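Exoglucanase A (Cellulomonas fimi, PDB 7CBD) hydrolyses, through the family 6 catalytic domain described here, 1,4-beta-glucosidic linkages of cellulose with inversion of anomeric configuration, releasing cellobiose from non-reducing chain ends. Local coordinates at residues A23-A28 and E418-L423; S231-T236 and V362-P367. All blocks are in the same frame, centred on the assembly; numbering follows the deposited sequence.

Contact 2 lies at the heart of the catalytic domain, its centre about 3 Å from that of the chain, whereas contact 1 sits about 18 Å out, where an early helix meets a late one. The centres are about 16 Å apart, yet the two contacts touch: Phe420 CE1 of contact 1 packs 3.9 Å from Pro367 O of contact 2. Along the sequence contact 2 is nested within the loop that contact 1 closes. The predicted nucleophile, Asp371, lies about 3 Å from Lys365, side chain to side chain, and about 12 Å from Phe420. The predicted proton donor, Asp149, is about 8 Å from Val233, again between side chains.

Contact 1. Residues A23-A28 and E418-L423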
ATOM      1  N   ALA A  23     -15.454   1.409  12.485  1.00  7.70           N
ATOM      2  CA  ALA A  23     -15.725   1.542  13.914  1.00  7.55           C
ATOM      3  C   ALA A  23     -14.487   2.025  14.664  1.00  7.66           C
ATOM      4  O   ALA A  23     -14.586   2.855  15.578  1.00  8.38           O
ATOM      5  CB  ALA A  23     -16.242   0.220  14.483  1.00  9.52           C
ATOM      6  N   SER A  24     -13.302   1.531  14.285  1.00  7.59           N
ATOM      7  CA  SER A  24     -12.070   2.019  14.900  1.00  8.80           C
ATOM      8  C   SER A  24     -11.882   3.510  14.645  1.00  7.95           C
ATOM      9  O   SER A  24     -11.478   4.256  15.546  1.00  7.76           O
ATOM     10  CB  SER A  24     -10.877   1.233  14.361  1.00 10.15           C
ATOM     11  OG  SER A  24     -11.000  -0.135  14.699  1.00 10.15           O
ATOM     12  N   VAL A  25     -12.174   3.966  13.426  1.00  7.60           N
ATOM     13  CA  VAL A  25     -12.038   5.385  13.120  1.00  6.96           C
ATOM     14  C   VAL A  25     -13.043   6.199  13.924  1.00  6.50           C
ATOM     15  O   VAL A  25     -12.703   7.236  14.508  1.00  7.42           O
ATOM     16  CB  VAL A  25     -12.191   5.630  11.608  1.00  7.42           C
ATOM     17  CG1 VAL A  25     -12.215   7.124  11.324  1.00  7.13           C
ATOM     18  CG2 VAL A  25     -11.078   4.946  10.840  1.00  7.96           C
ATOM     19  N   ASN A  26     -14.296   5.745  13.973  1.00  7.12           N
ATOM     20  CA  ASN A  26     -15.305   6.481  14.731  1.00  8.01           C
ATOM     21  C   ASN A  26     -14.975   6.524  16.222  1.00  7.48           C
ATOM     22  O   ASN A  26     -15.269   7.520  16.894  1.00  8.67           O
ATOM     23  CB  ASN A  26     -16.695   5.891  14.481  1.00  8.72           C
ATOM     24  CG  ASN A  26     -17.254   6.275  13.123  1.00  9.34           C
ATOM     25  OD1 ASN A  26     -17.012   7.374  12.626  1.00 10.50           O
ATOM     26  ND2 ASN A  26     -18.010   5.370  12.518  1.00 10.21           N
ATOM     27  N   ALA A  27     -14.383   5.459  16.767  1.00  7.61           N
ATOM     28  CA  ALA A  27     -13.948   5.504  18.159  1.00  8.05           C
ATOM     29  C   ALA A  27     -12.854   6.548  18.348  1.00  7.67           C
ATOM     30  O   ALA A  27     -12.873   7.314  19.320  1.00  8.50           O
ATOM     31  CB  ALA A  27     -13.483   4.120  18.614  1.00  9.41           C
ATOM     32  N   ALA A  28     -11.900   6.607  17.413  1.00  7.61           N
ATOM     33  CA  ALA A  28     -10.882   7.649  17.465  1.00  7.92           C
ATOM     34  C   ALA A  28     -11.511   9.035  17.405  1.00  7.50           C
ATOM     35  O   ALA A  28     -11.069   9.954  18.107  1.00  8.05           O
ATOM     36  CB  ALA A  28      -9.876   7.459  16.333  1.00  8.83           C
ATOM     37  N   GLU A 418      -1.752   8.460  17.986  0.61 10.35           N
ATOM     38  CA  GLU A 418      -1.086   9.706  17.616  0.61 11.17           C
ATOM     39  C   GLU A 418      -0.878   9.786  16.115  0.61  9.39           C
ATOM     40  O   GLU A 418      -1.027  10.858  15.513  0.61  9.52           O
ATOM     41  CB  GLU A 418       0.263   9.806  18.326  0.61 13.57           C
ATOM     42  CG  GLU A 418       0.174   9.783  19.835  0.61 15.78           C
ATOM     43  CD  GLU A 418       0.530   8.437  20.410  0.61 16.49           C
ATOM     44  OE1 GLU A 418      -0.001   7.420  19.909  0.61 14.79           O
ATOM     45  OE2 GLU A 418       1.346   8.404  21.357  0.61 19.04           O
ATOM     46  N   GLN A 419      -0.524   8.658  15.500  1.00  8.76           N
ATOM     47  CA  GLN A 419      -0.297   8.635  14.065  1.00  7.51           C
ATOM     48  C   GLN A 419      -1.572   8.973  13.306  1.00  7.37           C
ATOM     49  O   GLN A 419      -1.533   9.733  12.333  1.00  8.03           O
ATOM     50  CB  GLN A 419       0.226   7.268  13.652  1.00  7.09           C
ATOM     51  CG  GLN A 419       0.518   7.155  12.173  1.00  8.30           C
ATOM     52  CD  GLN A 419       0.892   5.747  11.788  1.00  7.86           C
ATOM     53  OE1 GLN A 419       0.103   4.821  11.971  1.00  8.36           O
ATOM     54  NE2 GLN A 419       2.110   5.567  11.275  1.00  8.50           N
ATOM     55  N   PHE A 420      -2.716   8.439  13.742  1.00  7.73           N
ATOM     56  CA  PHE A 420      -3.958   8.763  13.048  1.00  7.16           C
ATOM     57  C   PHE A 420      -4.299  10.242  13.178  1.00  7.12           C
ATOM     58  O   PHE A 420      -4.772  10.853  12.217  1.00  8.13           O
ATOM     59  CB  PHE A 420      -5.119   7.899  13.529  1.00  8.60           C
ATOM     60  CG  PHE A 420      -6.358   8.048  12.686  1.00  7.24           C
ATOM     61  CD1 PHE A 420      -6.364   7.650  11.353  1.00  7.89           C
ATOM     62  CD2 PHE A 420      -7.513   8.595  13.213  1.00  7.18           C
ATOM     63  CE1 PHE A 420      -7.492   7.783  10.576  1.00  8.08           C
ATOM     64  CE2 PHE A 420      -8.652   8.728  12.431  1.00  7.07           C
ATOM     65  CZ  PHE A 420      -8.640   8.321  11.116  1.00  7.51           C
ATOM     66  N   VAL A 421      -4.066  10.832  14.353  1.00  8.05           N
ATOM     67  CA  VAL A 421      -4.274  12.270  14.510  1.00  7.37           C
ATOM     68  C   VAL A 421      -3.455  13.035  13.476  1.00  7.13           C
ATOM     69  O   VAL A 421      -3.969  13.914  12.771  1.00  8.21           O
ATOM     70  CB  VAL A 421      -3.938  12.700  15.947  1.00  8.53           C
ATOM     71  CG1 VAL A 421      -3.815  14.215  16.052  1.00  9.93           C
ATOM     72  CG2 VAL A 421      -4.989  12.182  16.908  1.00  8.79           C
ATOM     73  N   THR A 422      -2.165  12.700  13.365  1.00  7.43           N
ATOM     74  CA  THR A 422      -1.297  13.373  12.403  1.00  7.46           C
ATOM     75  C   THR A 422      -1.739  13.104  10.970  1.00  6.82           C
ATOM     76  O   THR A 422      -1.751  14.019  10.137  1.00  7.26           O
ATOM     77  CB  THR A 422       0.143  12.914  12.619  1.00  8.34           C
ATOM     78  OG1 THR A 422       0.569  13.336  13.917  1.00  8.87           O
ATOM     79  CG2 THR A 422       1.076  13.502  11.568  1.00  8.81           C
ATOM     80  N   LEU A 423      -2.114  11.854  10.668  1.00  7.09           N
ATOM     81  CA  LEU A 423      -2.542  11.504   9.316  1.00  6.35           C
ATOM     82  C   LEU A 423      -3.727  12.350   8.876  1.00  6.55           C
ATOM     83  O   LEU A 423      -3.797  12.779   7.717  1.00  7.14           O
ATOM     84  CB  LEU A 423      -2.913  10.025   9.244  1.00  7.09           C
ATOM     85  CG  LEU A 423      -1.747   9.045   9.155  1.00  6.84           C
ATOM     86  CD1 LEU A 423      -2.258   7.628   9.357  1.00  7.70           C
ATOM     87  CD2 LEU A 423      -1.030   9.175   7.817  1.00  7.93           C
TER
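Phe420 reaches from helix 417-425 to Val25 and Ala28 on helix 19-30, and this one aromatic ring carries the whole contact. With CG anti to the backbone N (chi1 -171°), the side chain extends from its own helix toward the other; the backbones stand well apart, with the nearest CA atoms, those of Ala28 and Phe420, 8.3 Å from each other. A phenylalanine suits the place because it is long and flat enough to span that distance without bringing a polar group into a buried site.

The tight part is at the far end of the ring. Val25 CG1 lies 3.8 Å from Phe420 CZ, with CE2 a little farther off, and the valine's other methyl, CG2, is 4.2 Å from the same CZ. The two side chains cross at about a right angle, with the ring tip set against the fork of the valine. Closer to the ring's root the fit is looser: Ala28 CB approaches Phe420 CD2 at 4.1 Å, and a residue as small as alanine lets the ring pass beside the helix. Both aliphatic partners come to the ring obliquely. Met42 and Val45 of helix 36-45 and the ring of Trp415 also pack on Phe420. By contrast, Ala23, Asn26 and Ala27 lie on the exposed side of their helix, as Glu418 does on its own, and none of them joins the contact.

An alanine in place of Phe420 is likely to open a gap between the helices and leave the Val25 methyls without their aromatic partner. No hydrogen bond or salt bridge crosses between the segments, so their mutual attachment depends on hydrophobic burial and shape, with 113 Å² of surface covered.

Contact 2. Residues S231-T236 and V362-P367; sequences SDVANT and VWIKPP
Asp232 to Asn235 form a type II beta turn, closed by Asn235 N donating to Asp232 O at 2.9 Å, and this turn runs close beside the irregular segment 362-367. Ala234 and Lys365 have CA atoms 4.9 Å apart, closer than the 6.0 Å between those of Val233 and Ile364. No hydrogen bond joins the segments directly; instead, OD2 of Asp295 accepts from both Ala234 N and Lys365 N and bridges them.

Lys365 CB rests 3.6 Å from Ala234 CA, and the lone methyl of Ala234 suits the place because the lysine's CB and CD both lie close to it. Lys365 starts out extended and then bends at chi2 (72°), which brings CD alongside Ala234 CB while NZ continues to the carbonyl oxygen of Ser370. Beside this pair, two branched side chains fill the remaining interface: Val233 CG2 meets Ile364 CG2 at 4.0 Å, methyl to methyl.

The segments follow strands 228-231 and 358-362, which flank strand 291-295, both parallel to it, in the central sheet. Loops leaving the C-terminal ends of such strands build the active site in the distorted barrel of family 6 glycosidases, consistent with Lys365 lying next to Asp371, the predicted nucleophile.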
ATOM      1  N   SER A 231       1.132   0.294  -6.738  1.00  4.39           N
ATOM      2  CA  SER A 231       2.297   0.913  -6.122  1.00  4.31           C
ATOM      3  C   SER A 231       1.929   1.613  -4.818  1.00  3.87           C
ATOM      4  O   SER A 231       0.759   1.911  -4.547  1.00  4.78           O
ATOM      5  CB  SER A 231       2.988   1.900  -7.074  1.00  5.24           C
ATOM      6  OG  SER A 231       2.401   3.190  -7.011  1.00  6.14           O
ATOM      7  N   ASP A 232       2.959   1.855  -4.007  1.00  3.83           N
ATOM      8  CA  ASP A 232       2.890   2.650  -2.788  1.00  4.68           C
ATOM      9  C   ASP A 232       2.137   1.950  -1.668  1.00  5.11           C
ATOM     10  O   ASP A 232       1.778   2.617  -0.679  1.00  5.53           O
ATOM     11  CB  ASP A 232       2.279   4.041  -3.041  1.00  5.76           C
ATOM     12  CG  ASP A 232       3.042   5.182  -2.382  1.00  5.56           C
ATOM     13  OD1 ASP A 232       4.171   4.990  -1.884  1.00  6.49           O
ATOM     14  OD2 ASP A 232       2.488   6.311  -2.408  1.00  6.44           O
ATOM     15  N   VAL A 233       1.880   0.634  -1.763  1.00  5.34           N
ATOM     16  CA  VAL A 233       1.092   0.041  -0.686  1.00  6.35           C
ATOM     17  C   VAL A 233       1.829   0.117   0.640  1.00  5.21           C
ATOM     18  O   VAL A 233       3.021  -0.211   0.761  1.00  5.88           O
ATOM     19  CB  VAL A 233       0.364  -1.285  -0.993  1.00 12.92           C
ATOM     20  CG1 VAL A 233       0.411  -1.727  -2.456  1.00  9.12           C
ATOM     21  CG2 VAL A 233       0.625  -2.340   0.031  1.00 11.70           C
ATOM     22  N   ALA A 234       1.125   0.635   1.630  1.00  5.58           N
ATOM     23  CA  ALA A 234       1.629   0.853   2.975  1.00  6.52           C
ATOM     24  C   ALA A 234       2.803   1.812   3.026  1.00  6.64           C
ATOM     25  O   ALA A 234       3.467   1.898   4.056  1.00  9.08           O
ATOM     26  CB  ALA A 234       1.958  -0.460   3.696  1.00  6.64           C
ATOM     27  N   ASN A 235       3.065   2.553   1.954  1.00  5.05           N
ATOM     28  CA  ASN A 235       4.136   3.536   1.915  1.00  5.08           C
ATOM     29  C   ASN A 235       3.541   4.934   1.843  1.00  5.79           C
ATOM     30  O   ASN A 235       2.322   5.125   1.932  1.00  5.91           O
ATOM     31  CB  ASN A 235       5.126   3.239   0.777  1.00  7.01           C
ATOM     32  CG  ASN A 235       6.549   3.682   1.111  1.00  6.39           C
ATOM     33  OD1 ASN A 235       6.887   4.860   0.992  1.00  7.45           O
ATOM     34  ND2 ASN A 235       7.377   2.746   1.551  1.00  6.62           N
ATOM     35  N   THR A 236       4.422   5.923   1.716  1.00  5.47           N
ATOM     36  CA  THR A 236       4.039   7.321   1.809  1.00  5.28           C
ATOM     37  C   THR A 236       4.575   8.173   0.669  1.00  5.51           C
ATOM     38  O   THR A 236       4.368   9.388   0.689  1.00  6.54           O
ATOM     39  CB  THR A 236       4.481   7.924   3.153  1.00  6.48           C
ATOM     40  OG1 THR A 236       5.903   7.810   3.283  1.00  6.84           O
ATOM     41  CG2 THR A 236       3.818   7.201   4.312  1.00  7.31           C
ATOM     42  N   VAL A 362      -6.745   3.802  -4.463  1.00  5.56           N
ATOM     43  CA  VAL A 362      -7.267   2.891  -3.454  1.00  5.46           C
ATOM     44  C   VAL A 362      -6.550   3.182  -2.145  1.00  5.03           C
ATOM     45  O   VAL A 362      -5.444   3.725  -2.128  1.00  6.05           O
ATOM     46  CB  VAL A 362      -7.060   1.413  -3.858  1.00  5.72           C
ATOM     47  CG1 VAL A 362      -8.027   1.014  -4.953  1.00  7.28           C
ATOM     48  CG2 VAL A 362      -5.625   1.204  -4.330  1.00  6.64           C
ATOM     49  N   TRP A 363      -7.192   2.810  -1.038  1.00  5.04           N
ATOM     50  CA  TRP A 363      -6.545   2.788   0.277  1.00  5.18           C
ATOM     51  C   TRP A 363      -6.303   1.323   0.607  1.00  5.23           C
ATOM     52  O   TRP A 363      -7.198   0.630   1.108  1.00  6.13           O
ATOM     53  CB  TRP A 363      -7.396   3.465   1.343  1.00  6.22           C
ATOM     54  CG  TRP A 363      -7.396   4.951   1.250  1.00  5.80           C
ATOM     55  CD1 TRP A 363      -6.781   5.728   0.303  1.00  5.83           C
ATOM     56  CD2 TRP A 363      -8.048   5.851   2.150  1.00  6.00           C
ATOM     57  NE1 TRP A 363      -7.008   7.065   0.574  1.00  6.12           N
ATOM     58  CE2 TRP A 363      -7.794   7.162   1.695  1.00  5.72           C
ATOM     59  CE3 TRP A 363      -8.828   5.671   3.296  1.00  6.24           C
ATOM     60  CZ2 TRP A 363      -8.293   8.289   2.350  1.00  6.89           C
ATOM     61  CZ3 TRP A 363      -9.326   6.789   3.944  1.00  6.86           C
ATOM     62  CH2 TRP A 363      -9.056   8.084   3.468  1.00  7.13           C
ATOM     63  N   ILE A 364      -5.099   0.842   0.302  1.00  5.56           N
ATOM     64  CA  ILE A 364      -4.770  -0.541   0.620  1.00  5.72           C
ATOM     65  C   ILE A 364      -4.404  -0.666   2.094  1.00  5.12           C
ATOM     66  O   ILE A 364      -5.071  -1.367   2.859  1.00  6.12           O
ATOM     67  CB  ILE A 364      -3.688  -1.103  -0.324  1.00  5.71           C
ATOM     68  CG1 ILE A 364      -4.123  -0.999  -1.793  1.00  5.72           C
ATOM     69  CG2 ILE A 364      -3.401  -2.546   0.029  1.00  5.60           C
ATOM     70  CD1 ILE A 364      -5.440  -1.699  -2.128  1.00  6.51           C
ATOM     71  N   LYS A 365      -3.372   0.045   2.530  1.00  5.80           N
ATOM     72  CA  LYS A 365      -3.125   0.159   3.965  1.00  5.88           C
ATOM     73  C   LYS A 365      -4.253   0.975   4.594  1.00  5.42           C
ATOM     74  O   LYS A 365      -4.604   2.036   4.070  1.00  7.09           O
ATOM     75  CB  LYS A 365      -1.803   0.876   4.195  1.00  7.35           C
ATOM     76  CG  LYS A 365      -1.452   1.066   5.658  1.00  8.64           C
ATOM     77  CD  LYS A 365      -1.048  -0.248   6.308  1.00  9.82           C
ATOM     78  CE  LYS A 365      -0.633  -0.028   7.760  1.00 12.08           C
ATOM     79  NZ  LYS A 365      -0.042  -1.245   8.384  1.00 13.34           N
ATOM     80  N   PRO A 366      -4.848   0.529   5.702  1.00  5.63           N
ATOM     81  CA  PRO A 366      -5.914   1.328   6.340  1.00  5.86           C
ATOM     82  C   PRO A 366      -5.318   2.402   7.232  1.00  5.65           C
ATOM     83  O   PRO A 366      -4.568   2.086   8.172  1.00  6.06           O
ATOM     84  CB  PRO A 366      -6.689   0.290   7.171  1.00  6.25           C
ATOM     85  CG  PRO A 366      -6.235  -1.077   6.637  1.00  6.89           C
ATOM     86  CD  PRO A 366      -4.789  -0.830   6.266  1.00  5.53           C
ATOM     87  N   PRO A 367      -5.611   3.677   6.971  1.00  6.15           N
ATOM     88  CA  PRO A 367      -5.054   4.740   7.814  1.00  6.40           C
ATOM     89  C   PRO A 367      -5.371   4.512   9.283  1.00  6.72           C
ATOM     90  O   PRO A 367      -6.499   4.178   9.653  1.00  7.04           O
ATOM     91  CB  PRO A 367      -5.734   6.008   7.282  1.00  7.41           C
ATOM     92  CG  PRO A 367      -6.025   5.685   5.844  1.00  6.40           C
ATOM     93  CD  PRO A 367      -6.377   4.218   5.828  1.00  6.78           C
TER